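Local structure of pectate lyase (Erwinia chrysanthemi, 1RU4) at residues L50-I60 / V84-D95; G67-D78 / A106-W117. The protein cleaves pectate, a polygalacturonate of the plant cell wall, by an eliminative (lyase) reaction, and folds as a parallel beta-helix. All coordinates share one frame; numbering follows the deposited sequence.

Contact 1. Residues L50-I60 / V84-D95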
loop_
_atom_site.group_PDB
_atom_site.type_symbol
_atom_site.label_atom_id
_atom_site.label_comp_id
_atom_site.label_asym_id
_atom_site.label_seq_id
_atom_site.Cartn_x
_atom_site.Cartn_y
_atom_site.Cartn_z
ATOM N N LEU A 50 -9.054 8.085 -21.785
ATOM C CA LEU A 50 -8.211 8.632 -20.727
ATOM C C LEU A 50 -8.551 10.049 -20.285
ATOM O O LEU A 50 -8.643 10.969 -21.102
ATOM C CB LEU A 50 -6.743 8.581 -21.174
ATOM C CG LEU A 50 -5.675 9.424 -20.463
ATOM C CD1 LEU A 50 -5.433 8.934 -19.043
ATOM C CD2 LEU A 50 -4.384 9.369 -21.262
ATOM N N ILE A 51 -8.720 10.217 -18.976
ATOM C CA ILE A 51 -8.868 11.540 -18.386
ATOM C C ILE A 51 -7.448 11.960 -18.002
ATOM O O ILE A 51 -6.868 11.440 -17.042
ATOM C CB ILE A 51 -9.772 11.509 -17.125
ATOM C CG1 ILE A 51 -11.183 11.045 -17.499
ATOM C CG2 ILE A 51 -9.824 12.892 -16.477
ATOM C CD1 ILE A 51 -12.138 10.973 -16.327
ATOM N N LEU A 52 -6.867 12.844 -18.807
ATOM C CA LEU A 52 -5.497 13.294 -18.594
ATOM C C LEU A 52 -5.465 14.569 -17.760
ATOM O O LEU A 52 -5.935 15.627 -18.191
ATOM C CB LEU A 52 -4.798 13.515 -19.935
ATOM C CG LEU A 52 -3.288 13.752 -19.886
ATOM C CD1 LEU A 52 -2.587 12.509 -19.360
ATOM C CD2 LEU A 52 -2.778 14.105 -21.274
ATOM N N LEU A 53 -4.906 14.451 -16.562
ATOM C CA LEU A 53 -4.856 15.548 -15.607
ATOM C C LEU A 53 -3.576 16.371 -15.693
ATOM O O LEU A 53 -2.473 15.828 -15.658
ATOM C CB LEU A 53 -4.987 14.990 -14.187
ATOM C CG LEU A 53 -6.197 14.094 -13.904
ATOM C CD1 LEU A 53 -5.997 13.341 -12.599
ATOM C CD2 LEU A 53 -7.467 14.929 -13.854
ATOM N N LYS A 54 -3.725 17.686 -15.799
ATOM C CA LYS A 54 -2.573 18.575 -15.733
ATOM C C LYS A 54 -2.024 18.450 -14.313
ATOM O O LYS A 54 -2.792 18.447 -13.348
ATOM C CB LYS A 54 -3.005 20.021 -15.991
ATOM C CG LYS A 54 -1.876 21.034 -15.929
ATOM C CD LYS A 54 -2.415 22.450 -16.011
ATOM C CE LYS A 54 -1.310 23.478 -15.831
ATOM N NZ LYS A 54 -1.854 24.864 -15.817
ATOM N N PRO A 55 -0.697 18.290 -14.165
ATOM C CA PRO A 55 -0.127 18.171 -12.818
ATOM C C PRO A 55 -0.494 19.387 -11.965
ATOM O O PRO A 55 -0.453 20.523 -12.439
ATOM C CB PRO A 55 1.374 18.105 -13.092
ATOM C CG PRO A 55 1.436 17.395 -14.414
ATOM C CD PRO A 55 0.338 18.085 -15.195
ATOM N N GLY A 56 -0.893 19.130 -10.723
ATOM C CA GLY A 56 -1.291 20.201 -9.828
ATOM C C GLY A 56 -2.210 19.703 -8.731
ATOM O O GLY A 56 -2.290 18.498 -8.480
ATOM N N THR A 57 -2.903 20.635 -8.082
ATOM C CA THR A 57 -3.827 20.309 -7.000
ATOM C C THR A 57 -5.269 20.586 -7.410
ATOM O O THR A 57 -5.595 21.667 -7.912
ATOM C CB THR A 57 -3.501 21.110 -5.716
ATOM O OG1 THR A 57 -2.170 20.794 -5.286
ATOM C CG2 THR A 57 -4.478 20.762 -4.597
ATOM N N TYR A 58 -6.114 19.578 -7.211
ATOM C CA TYR A 58 -7.539 19.652 -7.497
ATOM C C TYR A 58 -8.261 19.716 -6.153
ATOM O O TYR A 58 -8.304 18.734 -5.412
ATOM C CB TYR A 58 -7.962 18.419 -8.299
ATOM C CG TYR A 58 -7.316 18.365 -9.669
ATOM C CD1 TYR A 58 -5.973 18.014 -9.818
ATOM C CD2 TYR A 58 -8.033 18.726 -10.808
ATOM C CE1 TYR A 58 -5.356 18.035 -11.070
ATOM C CE2 TYR A 58 -7.430 18.748 -12.063
ATOM C CZ TYR A 58 -6.091 18.406 -12.186
ATOM O OH TYR A 58 -5.488 18.464 -13.421
ATOM N N THR A 59 -8.782 20.895 -5.827
ATOM C CA THR A 59 -9.386 21.127 -4.518
ATOM C C THR A 59 -10.906 20.975 -4.487
ATOM O O THR A 59 -11.629 21.687 -5.185
ATOM C CB THR A 59 -9.001 22.524 -3.983
ATOM O OG1 THR A 59 -7.573 22.651 -3.976
ATOM C CG2 THR A 59 -9.529 22.734 -2.567
ATOM N N ILE A 60 -11.378 20.026 -3.683
ATOM C CA ILE A 60 -12.811 19.825 -3.478
ATOM C C ILE A 60 -13.197 20.591 -2.212
ATOM O O ILE A 60 -12.648 20.339 -1.140
ATOM C CB ILE A 60 -13.174 18.324 -3.295
ATOM C CG1 ILE A 60 -12.748 17.500 -4.517
ATOM C CG2 ILE A 60 -14.673 18.165 -3.077
ATOM C CD1 ILE A 60 -11.288 17.075 -4.513
ATOM N N VAL A 84 -7.332 7.263 -15.599
ATOM C CA VAL A 84 -7.286 8.579 -14.965
ATOM C C VAL A 84 -5.825 8.764 -14.563
ATOM O O VAL A 84 -5.316 8.029 -13.715
ATOM C CB VAL A 84 -8.188 8.647 -13.703
ATOM C CG1 VAL A 84 -8.097 10.025 -13.055
ATOM C CG2 VAL A 84 -9.635 8.337 -14.065
ATOM N N ALA A 85 -5.142 9.720 -15.186
ATOM C CA ALA A 85 -3.713 9.880 -14.937
ATOM C C ALA A 85 -3.173 11.296 -15.071
ATOM O O ALA A 85 -3.642 12.082 -15.896
ATOM C CB ALA A 85 -2.921 8.936 -15.841
ATOM N N ALA A 86 -2.177 11.611 -14.245
ATOM C CA ALA A 86 -1.477 12.885 -14.335
ATOM C C ALA A 86 -0.528 12.811 -15.529
ATOM O O ALA A 86 0.168 11.812 -15.718
ATOM C CB ALA A 86 -0.705 13.155 -13.051
ATOM N N ALA A 87 -0.513 13.870 -16.332
ATOM C CA ALA A 87 0.302 13.921 -17.545
ATOM C C ALA A 87 1.805 13.963 -17.297
ATOM O O ALA A 87 2.260 14.433 -16.254
ATOM C CB ALA A 87 -0.112 15.114 -18.395
ATOM N N ASN A 88 2.564 13.474 -18.278
ATOM C CA ASN A 88 4.027 13.503 -18.251
ATOM C C ASN A 88 4.631 12.958 -16.959
ATOM O O ASN A 88 5.646 13.461 -16.472
ATOM C CB ASN A 88 4.526 14.928 -18.516
ATOM C CG ASN A 88 4.258 15.379 -19.936
ATOM O OD1 ASN A 88 5.073 15.155 -20.833
ATOM N ND2 ASN A 88 3.109 16.004 -20.153
ATOM N N CYS A 89 3.994 11.923 -16.416
ATOM C CA CYS A 89 4.424 11.297 -15.170
ATOM C C CYS A 89 4.592 12.271 -14.007
ATOM O O CYS A 89 5.450 12.095 -13.138
ATOM C CB CYS A 89 5.668 10.436 -15.405
ATOM S SG CYS A 89 5.192 8.953 -16.349
ATOM N N GLY A 90 3.738 13.293 -14.007
ATOM C CA GLY A 90 3.691 14.249 -12.917
ATOM C C GLY A 90 2.761 13.747 -11.824
ATOM O O GLY A 90 2.457 12.548 -11.755
ATOM N N ARG A 91 2.287 14.663 -10.984
ATOM C CA ARG A 91 1.408 14.310 -9.868
ATOM C C ARG A 91 0.139 15.156 -9.867
ATOM O O ARG A 91 0.202 16.373 -10.047
ATOM C CB ARG A 91 2.125 14.536 -8.532
ATOM C CG ARG A 91 3.522 13.941 -8.434
ATOM C CD ARG A 91 3.499 12.430 -8.517
ATOM N NE ARG A 91 2.891 11.806 -7.345
ATOM C CZ ARG A 91 2.683 10.498 -7.228
ATOM N NH1 ARG A 91 3.029 9.684 -8.214
ATOM N NH2 ARG A 91 2.145 10.002 -6.122
ATOM N N ALA A 92 -1.004 14.508 -9.655
ATOM C CA ALA A 92 -2.280 15.203 -9.506
ATOM C C ALA A 92 -2.816 14.891 -8.112
ATOM O O ALA A 92 -3.136 13.738 -7.799
ATOM C CB ALA A 92 -3.276 14.754 -10.574
ATOM N N VAL A 93 -2.894 15.919 -7.275
ATOM C CA VAL A 93 -3.328 15.760 -5.890
ATOM C C VAL A 93 -4.764 16.234 -5.690
ATOM O O VAL A 93 -5.081 17.396 -5.942
ATOM C CB VAL A 93 -2.399 16.544 -4.925
ATOM C CG1 VAL A 93 -2.867 16.381 -3.484
ATOM C CG2 VAL A 93 -0.959 16.063 -5.069
ATOM N N PHE A 94 -5.631 15.320 -5.259
ATOM C CA PHE A 94 -7.020 15.650 -4.949
ATOM C C PHE A 94 -7.149 15.918 -3.454
ATOM O O PHE A 94 -7.017 15.006 -2.631
ATOM C CB PHE A 94 -7.957 14.516 -5.381
ATOM C CG PHE A 94 -8.080 14.374 -6.875
ATOM C CD1 PHE A 94 -7.027 13.866 -7.628
ATOM C CD2 PHE A 94 -9.245 14.768 -7.530
ATOM C CE1 PHE A 94 -7.127 13.755 -9.014
ATOM C CE2 PHE A 94 -9.357 14.660 -8.917
ATOM C CZ PHE A 94 -8.294 14.152 -9.660
ATOM N N ASP A 95 -7.376 17.187 -3.118
ATOM C CA ASP A 95 -7.454 17.645 -1.735
ATOM C C ASP A 95 -8.913 17.859 -1.341
ATOM O O ASP A 95 -9.569 18.773 -1.840
ATOM C CB ASP A 95 -6.668 18.958 -1.602
ATOM C CG ASP A 95 -6.572 19.459 -0.170
ATOM O OD1 ASP A 95 -7.099 18.810 0.754
ATOM O OD2 ASP A 95 -5.945 20.521 0.028
HETATM O O HOH W 1 -5.962 22.684 -1.700
#
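The hydrogen bond from Y58 N to V93 O, 2.7 Å and nearly straight, is the shortest between these strands, and T57 CA adds a weaker C-H...O contact to the same oxygen at 3.3 Å. Parallel pairing runs on from G56 to I60, and a second set joins 50-53 to 84-86 through A85 N, L53 N and A87 N.

Between the two sets both chains turn, and L53, A92, Y58 and F94 pack together on the inner side of the bend. L53 CD1 meets F94 from the opposite direction, in the ring plane at its edge, 3.8 Å from F94 CE1, and also rests on A92 CB. One face of F94 takes Y58 CB, 4.2 Å from the ring centroid. Paired in register, the two aromatics share nearly the same chi1 (-65° for Y58, -70° for F94) and chi2, which keeps their planes within 16° of parallel, though the rings are slid apart and barely overlap. Y58 OH donates back to K54 O at 2.7 Å, in the carbonyl plane on a lone pair, which fixes the far end of the ring.

On the outer side of 56-59/92-95, where V93 is the apolar exception, T57 CG2 lies 4.1 Å from D95 CB, and a water links T59 OG1 to D95 OD2. D95 also forms a salt bridge with R126, as R91 does with E123. On 50-53/84-86 that same face is apolar and buried, with L52 packed against strand 16-19. Coils stacked in register are the signature of the right-handed parallel beta-helix of this pectate lyase family.

Contact 2. Residues G67-D78 / A106-W117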
loop_
_atom_site.group_PDB
_atom_site.type_symbol
_atom_site.label_atom_id
_atom_site.label_comp_id
_atom_site.label_asym_id
_atom_site.label_seq_id
_atom_site.Cartn_x
_atom_site.Cartn_y
_atom_site.Cartn_z
ATOM N N GLY A 67 -20.431 15.343 3.617
ATOM C CA GLY A 67 -19.446 14.623 2.825
ATOM C C GLY A 67 -19.235 15.277 1.471
ATOM O O GLY A 67 -20.127 15.963 0.967
ATOM N N ASN A 68 -18.059 15.079 0.878
ATOM C CA ASN A 68 -17.753 15.657 -0.433
ATOM C C ASN A 68 -17.078 14.648 -1.371
ATOM O O ASN A 68 -16.359 15.017 -2.304
ATOM C CB ASN A 68 -16.904 16.928 -0.278
ATOM C CG ASN A 68 -15.578 16.674 0.419
ATOM O OD1 ASN A 68 -15.276 15.553 0.821
ATOM N ND2 ASN A 68 -14.775 17.724 0.555
ATOM N N THR A 69 -17.385 13.377 -1.130
ATOM C CA THR A 69 -16.879 12.227 -1.880
ATOM C C THR A 69 -17.102 12.311 -3.390
ATOM O O THR A 69 -18.128 12.816 -3.846
ATOM C CB THR A 69 -17.590 10.944 -1.384
ATOM O OG1 THR A 69 -17.410 10.815 0.030
ATOM C CG2 THR A 69 -17.053 9.696 -2.084
ATOM N N ILE A 70 -16.127 11.828 -4.155
ATOM C CA ILE A 70 -16.292 11.664 -5.596
ATOM C C ILE A 70 -16.512 10.170 -5.828
ATOM O O ILE A 70 -15.676 9.347 -5.445
ATOM C CB ILE A 70 -15.051 12.122 -6.395
ATOM C CG1 ILE A 70 -14.814 13.620 -6.192
ATOM C CG2 ILE A 70 -15.246 11.820 -7.885
ATOM C CD1 ILE A 70 -13.567 14.144 -6.890
ATOM N N THR A 71 -17.652 9.825 -6.418
ATOM C CA THR A 71 -17.990 8.429 -6.681
ATOM C C THR A 71 -17.633 8.004 -8.103
ATOM O O THR A 71 -17.988 8.672 -9.076
ATOM C CB THR A 71 -19.491 8.154 -6.433
ATOM O OG1 THR A 71 -19.797 8.373 -5.050
ATOM C CG2 THR A 71 -19.851 6.715 -6.799
ATOM N N PHE A 72 -16.917 6.889 -8.205
ATOM C CA PHE A 72 -16.544 6.306 -9.488
ATOM C C PHE A 72 -17.414 5.070 -9.704
ATOM O O PHE A 72 -17.033 3.957 -9.335
ATOM C CB PHE A 72 -15.056 5.929 -9.485
ATOM C CG PHE A 72 -14.131 7.108 -9.345
ATOM C CD1 PHE A 72 -13.963 7.738 -8.114
ATOM C CD2 PHE A 72 -13.438 7.601 -10.448
ATOM C CE1 PHE A 72 -13.123 8.843 -7.987
ATOM C CE2 PHE A 72 -12.595 8.706 -10.329
ATOM C CZ PHE A 72 -12.438 9.328 -9.096
ATOM N N ASN A 73 -18.601 5.277 -10.271
ATOM C CA ASN A 73 -19.550 4.181 -10.460
ATOM C C ASN A 73 -19.586 3.612 -11.873
ATOM O O ASN A 73 -20.080 2.504 -12.084
ATOM C CB ASN A 73 -20.957 4.603 -10.025
ATOM C CG ASN A 73 -21.529 5.702 -10.890
ATOM O OD1 ASN A 73 -20.894 6.733 -11.104
ATOM N ND2 ASN A 73 -22.739 5.483 -11.399
ATOM N N LYS A 74 -19.091 4.376 -12.843
ATOM C CA LYS A 74 -18.999 3.886 -14.216
ATOM C C LYS A 74 -17.950 2.778 -14.272
ATOM O O LYS A 74 -17.122 2.652 -13.367
ATOM C CB LYS A 74 -18.638 5.028 -15.170
ATOM C CG LYS A 74 -19.753 6.049 -15.321
ATOM C CD LYS A 74 -19.322 7.277 -16.110
ATOM C CE LYS A 74 -19.020 6.958 -17.560
ATOM N NZ LYS A 74 -18.855 8.216 -18.340
ATOM N N SER A 75 -18.010 1.951 -15.310
ATOM C CA SER A 75 -17.069 0.844 -15.435
ATOM C C SER A 75 -16.364 0.788 -16.781
ATOM O O SER A 75 -16.940 1.130 -17.817
ATOM C CB SER A 75 -17.773 -0.497 -15.198
ATOM O OG SER A 75 -18.212 -0.634 -13.857
ATOM N N GLY A 76 -15.098 0.384 -16.742
ATOM C CA GLY A 76 -14.368 0.099 -17.962
ATOM C C GLY A 76 -14.631 -1.358 -18.308
ATOM O O GLY A 76 -15.544 -1.974 -17.750
ATOM N N LYS A 77 -13.831 -1.916 -19.212
ATOM C CA LYS A 77 -13.965 -3.313 -19.620
ATOM C C LYS A 77 -12.600 -3.988 -19.647
ATOM O O LYS A 77 -11.568 -3.318 -19.602
ATOM C CB LYS A 77 -14.580 -3.408 -21.022
ATOM C CG LYS A 77 -16.054 -3.066 -21.108
ATOM C CD LYS A 77 -16.548 -3.233 -22.537
ATOM C CE LYS A 77 -18.059 -3.113 -22.627
ATOM N NZ LYS A 77 -18.543 -3.304 -24.025
ATOM N N ASP A 78 -12.599 -5.317 -19.727
ATOM C CA ASP A 78 -11.355 -6.069 -19.846
ATOM C C ASP A 78 -10.680 -5.666 -21.157
ATOM O O ASP A 78 -11.282 -5.766 -22.228
ATOM C CB ASP A 78 -11.637 -7.575 -19.836
ATOM C CG ASP A 78 -10.368 -8.411 -19.875
ATOM O OD1 ASP A 78 -9.420 -8.102 -19.122
ATOM O OD2 ASP A 78 -10.322 -9.383 -20.658
ATOM N N ALA A 106 -18.377 7.762 6.290
ATOM C CA ALA A 106 -18.497 7.384 4.882
ATOM C C ALA A 106 -18.130 8.469 3.869
ATOM O O ALA A 106 -18.400 8.319 2.675
ATOM C CB ALA A 106 -19.898 6.825 4.587
ATOM N N SER A 107 -17.527 9.564 4.331
ATOM C CA SER A 107 -17.068 10.599 3.410
ATOM C C SER A 107 -15.686 10.241 2.875
ATOM O O SER A 107 -14.678 10.856 3.238
ATOM C CB SER A 107 -17.040 11.978 4.071
ATOM O OG SER A 107 -16.673 12.972 3.126
ATOM N N TYR A 108 -15.651 9.226 2.021
ATOM C CA TYR A 108 -14.411 8.792 1.390
ATOM C C TYR A 108 -13.957 9.876 0.417
ATOM O O TYR A 108 -14.726 10.779 0.080
ATOM C CB TYR A 108 -14.643 7.495 0.608
ATOM C CG TYR A 108 -15.505 6.478 1.320
ATOM C CD1 TYR A 108 -16.659 5.975 0.719
ATOM C CD2 TYR A 108 -15.176 6.025 2.597
ATOM C CE1 TYR A 108 -17.464 5.049 1.370
ATOM C CE2 TYR A 108 -15.977 5.095 3.260
ATOM C CZ TYR A 108 -17.119 4.612 2.638
ATOM O OH TYR A 108 -17.919 3.691 3.278
ATOM N N GLY A 109 -12.697 9.810 0.002
ATOM C CA GLY A 109 -12.220 10.698 -1.043
ATOM C C GLY A 109 -12.729 10.137 -2.359
ATOM O O GLY A 109 -13.634 10.702 -2.985
ATOM N N PHE A 110 -12.151 9.010 -2.770
ATOM C CA PHE A 110 -12.592 8.284 -3.963
ATOM C C PHE A 110 -13.405 7.061 -3.532
ATOM O O PHE A 110 -12.894 6.190 -2.831
ATOM C CB PHE A 110 -11.393 7.791 -4.787
ATOM C CG PHE A 110 -10.655 8.871 -5.540
ATOM C CD1 PHE A 110 -11.006 10.214 -5.423
ATOM C CD2 PHE A 110 -9.596 8.529 -6.377
ATOM C CE1 PHE A 110 -10.310 11.197 -6.128
ATOM C CE2 PHE A 110 -8.895 9.502 -7.086
ATOM C CZ PHE A 110 -9.252 10.840 -6.963
ATOM N N TYR A 111 -14.670 7.001 -3.940
ATOM C CA TYR A 111 -15.512 5.841 -3.660
ATOM C C TYR A 111 -15.641 5.075 -4.975
ATOM O O TYR A 111 -16.370 5.490 -5.878
ATOM C CB TYR A 111 -16.886 6.297 -3.152
ATOM C CG TYR A 111 -17.840 5.193 -2.727
ATOM C CD1 TYR A 111 -19.218 5.378 -2.823
ATOM C CD2 TYR A 111 -17.374 3.985 -2.202
ATOM C CE1 TYR A 111 -20.112 4.394 -2.406
ATOM C CE2 TYR A 111 -18.266 2.988 -1.781
ATOM C CZ TYR A 111 -19.632 3.205 -1.886
ATOM O OH TYR A 111 -20.527 2.240 -1.473
ATOM N N VAL A 112 -14.886 3.988 -5.098
ATOM C CA VAL A 112 -14.844 3.221 -6.342
ATOM C C VAL A 112 -15.772 2.010 -6.299
ATOM O O VAL A 112 -15.436 0.976 -5.722
ATOM C CB VAL A 112 -13.394 2.773 -6.671
ATOM C CG1 VAL A 112 -13.337 2.088 -8.032
ATOM C CG2 VAL A 112 -12.453 3.974 -6.647
ATOM N N THR A 113 -16.949 2.155 -6.903
ATOM C CA THR A 113 -17.936 1.079 -6.936
ATOM C C THR A 113 -17.932 0.353 -8.276
ATOM O O THR A 113 -18.400 -0.785 -8.377
ATOM C CB THR A 113 -19.360 1.607 -6.662
ATOM O OG1 THR A 113 -19.757 2.497 -7.715
ATOM C CG2 THR A 113 -19.405 2.349 -5.341
ATOM N N GLY A 114 -17.410 1.026 -9.301
ATOM C CA GLY A 114 -17.328 0.441 -10.628
ATOM C C GLY A 114 -16.114 -0.450 -10.812
ATOM O O GLY A 114 -15.296 -0.596 -9.898
ATOM N N ASP A 115 -16.001 -1.041 -11.999
ATOM C CA ASP A 115 -14.915 -1.960 -12.325
ATOM C C ASP A 115 -13.985 -1.389 -13.394
ATOM O O ASP A 115 -14.345 -0.465 -14.122
ATOM C CB ASP A 115 -15.473 -3.289 -12.865
ATOM C CG ASP A 115 -16.404 -3.994 -11.893
ATOM O OD1 ASP A 115 -17.210 -4.824 -12.365
ATOM O OD2 ASP A 115 -16.336 -3.750 -10.673
ATOM N N TYR A 116 -12.797 -1.977 -13.489
ATOM C CA TYR A 116 -11.823 -1.657 -14.530
ATOM C C TYR A 116 -11.376 -0.202 -14.646
ATOM O O TYR A 116 -11.259 0.338 -15.749
ATOM C CB TYR A 116 -12.303 -2.186 -15.891
ATOM C CG TYR A 116 -12.334 -3.696 -15.979
ATOM C CD1 TYR A 116 -13.530 -4.399 -15.827
ATOM C CD2 TYR A 116 -11.166 -4.424 -16.203
ATOM C CE1 TYR A 116 -13.561 -5.792 -15.894
ATOM C CE2 TYR A 116 -11.186 -5.817 -16.271
ATOM C CZ TYR A 116 -12.387 -6.492 -16.114
ATOM O OH TYR A 116 -12.411 -7.866 -16.173
ATOM N N TRP A 117 -11.141 0.432 -13.503
ATOM C CA TRP A 117 -10.554 1.768 -13.483
ATOM C C TRP A 117 -9.042 1.592 -13.425
ATOM O O TRP A 117 -8.551 0.603 -12.879
ATOM C CB TRP A 117 -11.019 2.557 -12.255
ATOM C CG TRP A 117 -12.417 3.061 -12.364
ATOM C CD1 TRP A 117 -13.556 2.400 -12.009
ATOM C CD2 TRP A 117 -12.835 4.322 -12.900
ATOM N NE1 TRP A 117 -14.659 3.166 -12.298
ATOM C CE2 TRP A 117 -14.246 4.352 -12.845
ATOM C CE3 TRP A 117 -12.154 5.430 -13.421
ATOM C CZ2 TRP A 117 -14.993 5.447 -13.297
ATOM C CZ3 TRP A 117 -12.897 6.524 -13.870
ATOM C CH2 TRP A 117 -14.303 6.521 -13.803
HETATM O O HOH W 2 -14.048 13.325 1.784
HETATM O O HOH W 3 -20.960 0.853 -9.972
#
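F72 drives the edge of its ring into two aromatic faces of the other segment. Its CE1 stands 3.5 Å from F110 CG, over the F110 ring but toward its rim, with the planes at 54°. Toward W117 the meeting is T-shaped, at 89°, F72 CD2 lying 3.6 Å from W117 CZ3, while F72 CB sits over the indole's five-membered ring. The first torsion of F72 (chi1 -64°) sets CG beside the backbone N, and chi2 then turns the ring so that CE1 lies on the F110 side and CD2 on the W117 side.

What turns the indole this way is partly polar: W117 NE1 donates to K74 O at 2.7 Å, a bent bond. Backbone pairing sets F72 itself. F72 N bonds to Y111 O, and F72 O accepts G114 N and T113 N, both at 3.0 Å, the first in the carbonyl plane and the second above it. Farther along, S75 OG takes D115 N at 2.9 Å and G76 N returns a bond to D115 O, whereas Y116 lays a ring face over the backbone of K77 and D78. At the other end T69 OG1 donates to Y108 O at 2.7 Å.

Strand 70-72 is an edge strand of its five-stranded parallel sheet, and 110-112 passes the pairing on to 132-134. Helix 38-44 packs F38 and M42 against F72, while I82 of strand 82-86 touches W117 within the beta-helix.

Contacts 1 and 2 pair the same two neighbouring coils: the chain passes 50-60, 67-78, 84-95 and 106-117 in turn, so their segments alternate. Their centres are 16 Å apart. Contact 1 is the more buried, contact 2 the more open at its flanks, and their inner sides meet where F94 CG touches F110 CZ at 3.7 Å and V84 CG2 reaches W117 CZ3. Chemistry follows place. Contact 1 has two sets of paired strands about a turn, with aliphatic chains mixed among aromatics; contact 2 has one short pair, an inner side dominated by the F72, F110 and W117 cluster with I70 and V112 at its margin, and irregular flanks tied by hydroxyl, indole and backbone bonds.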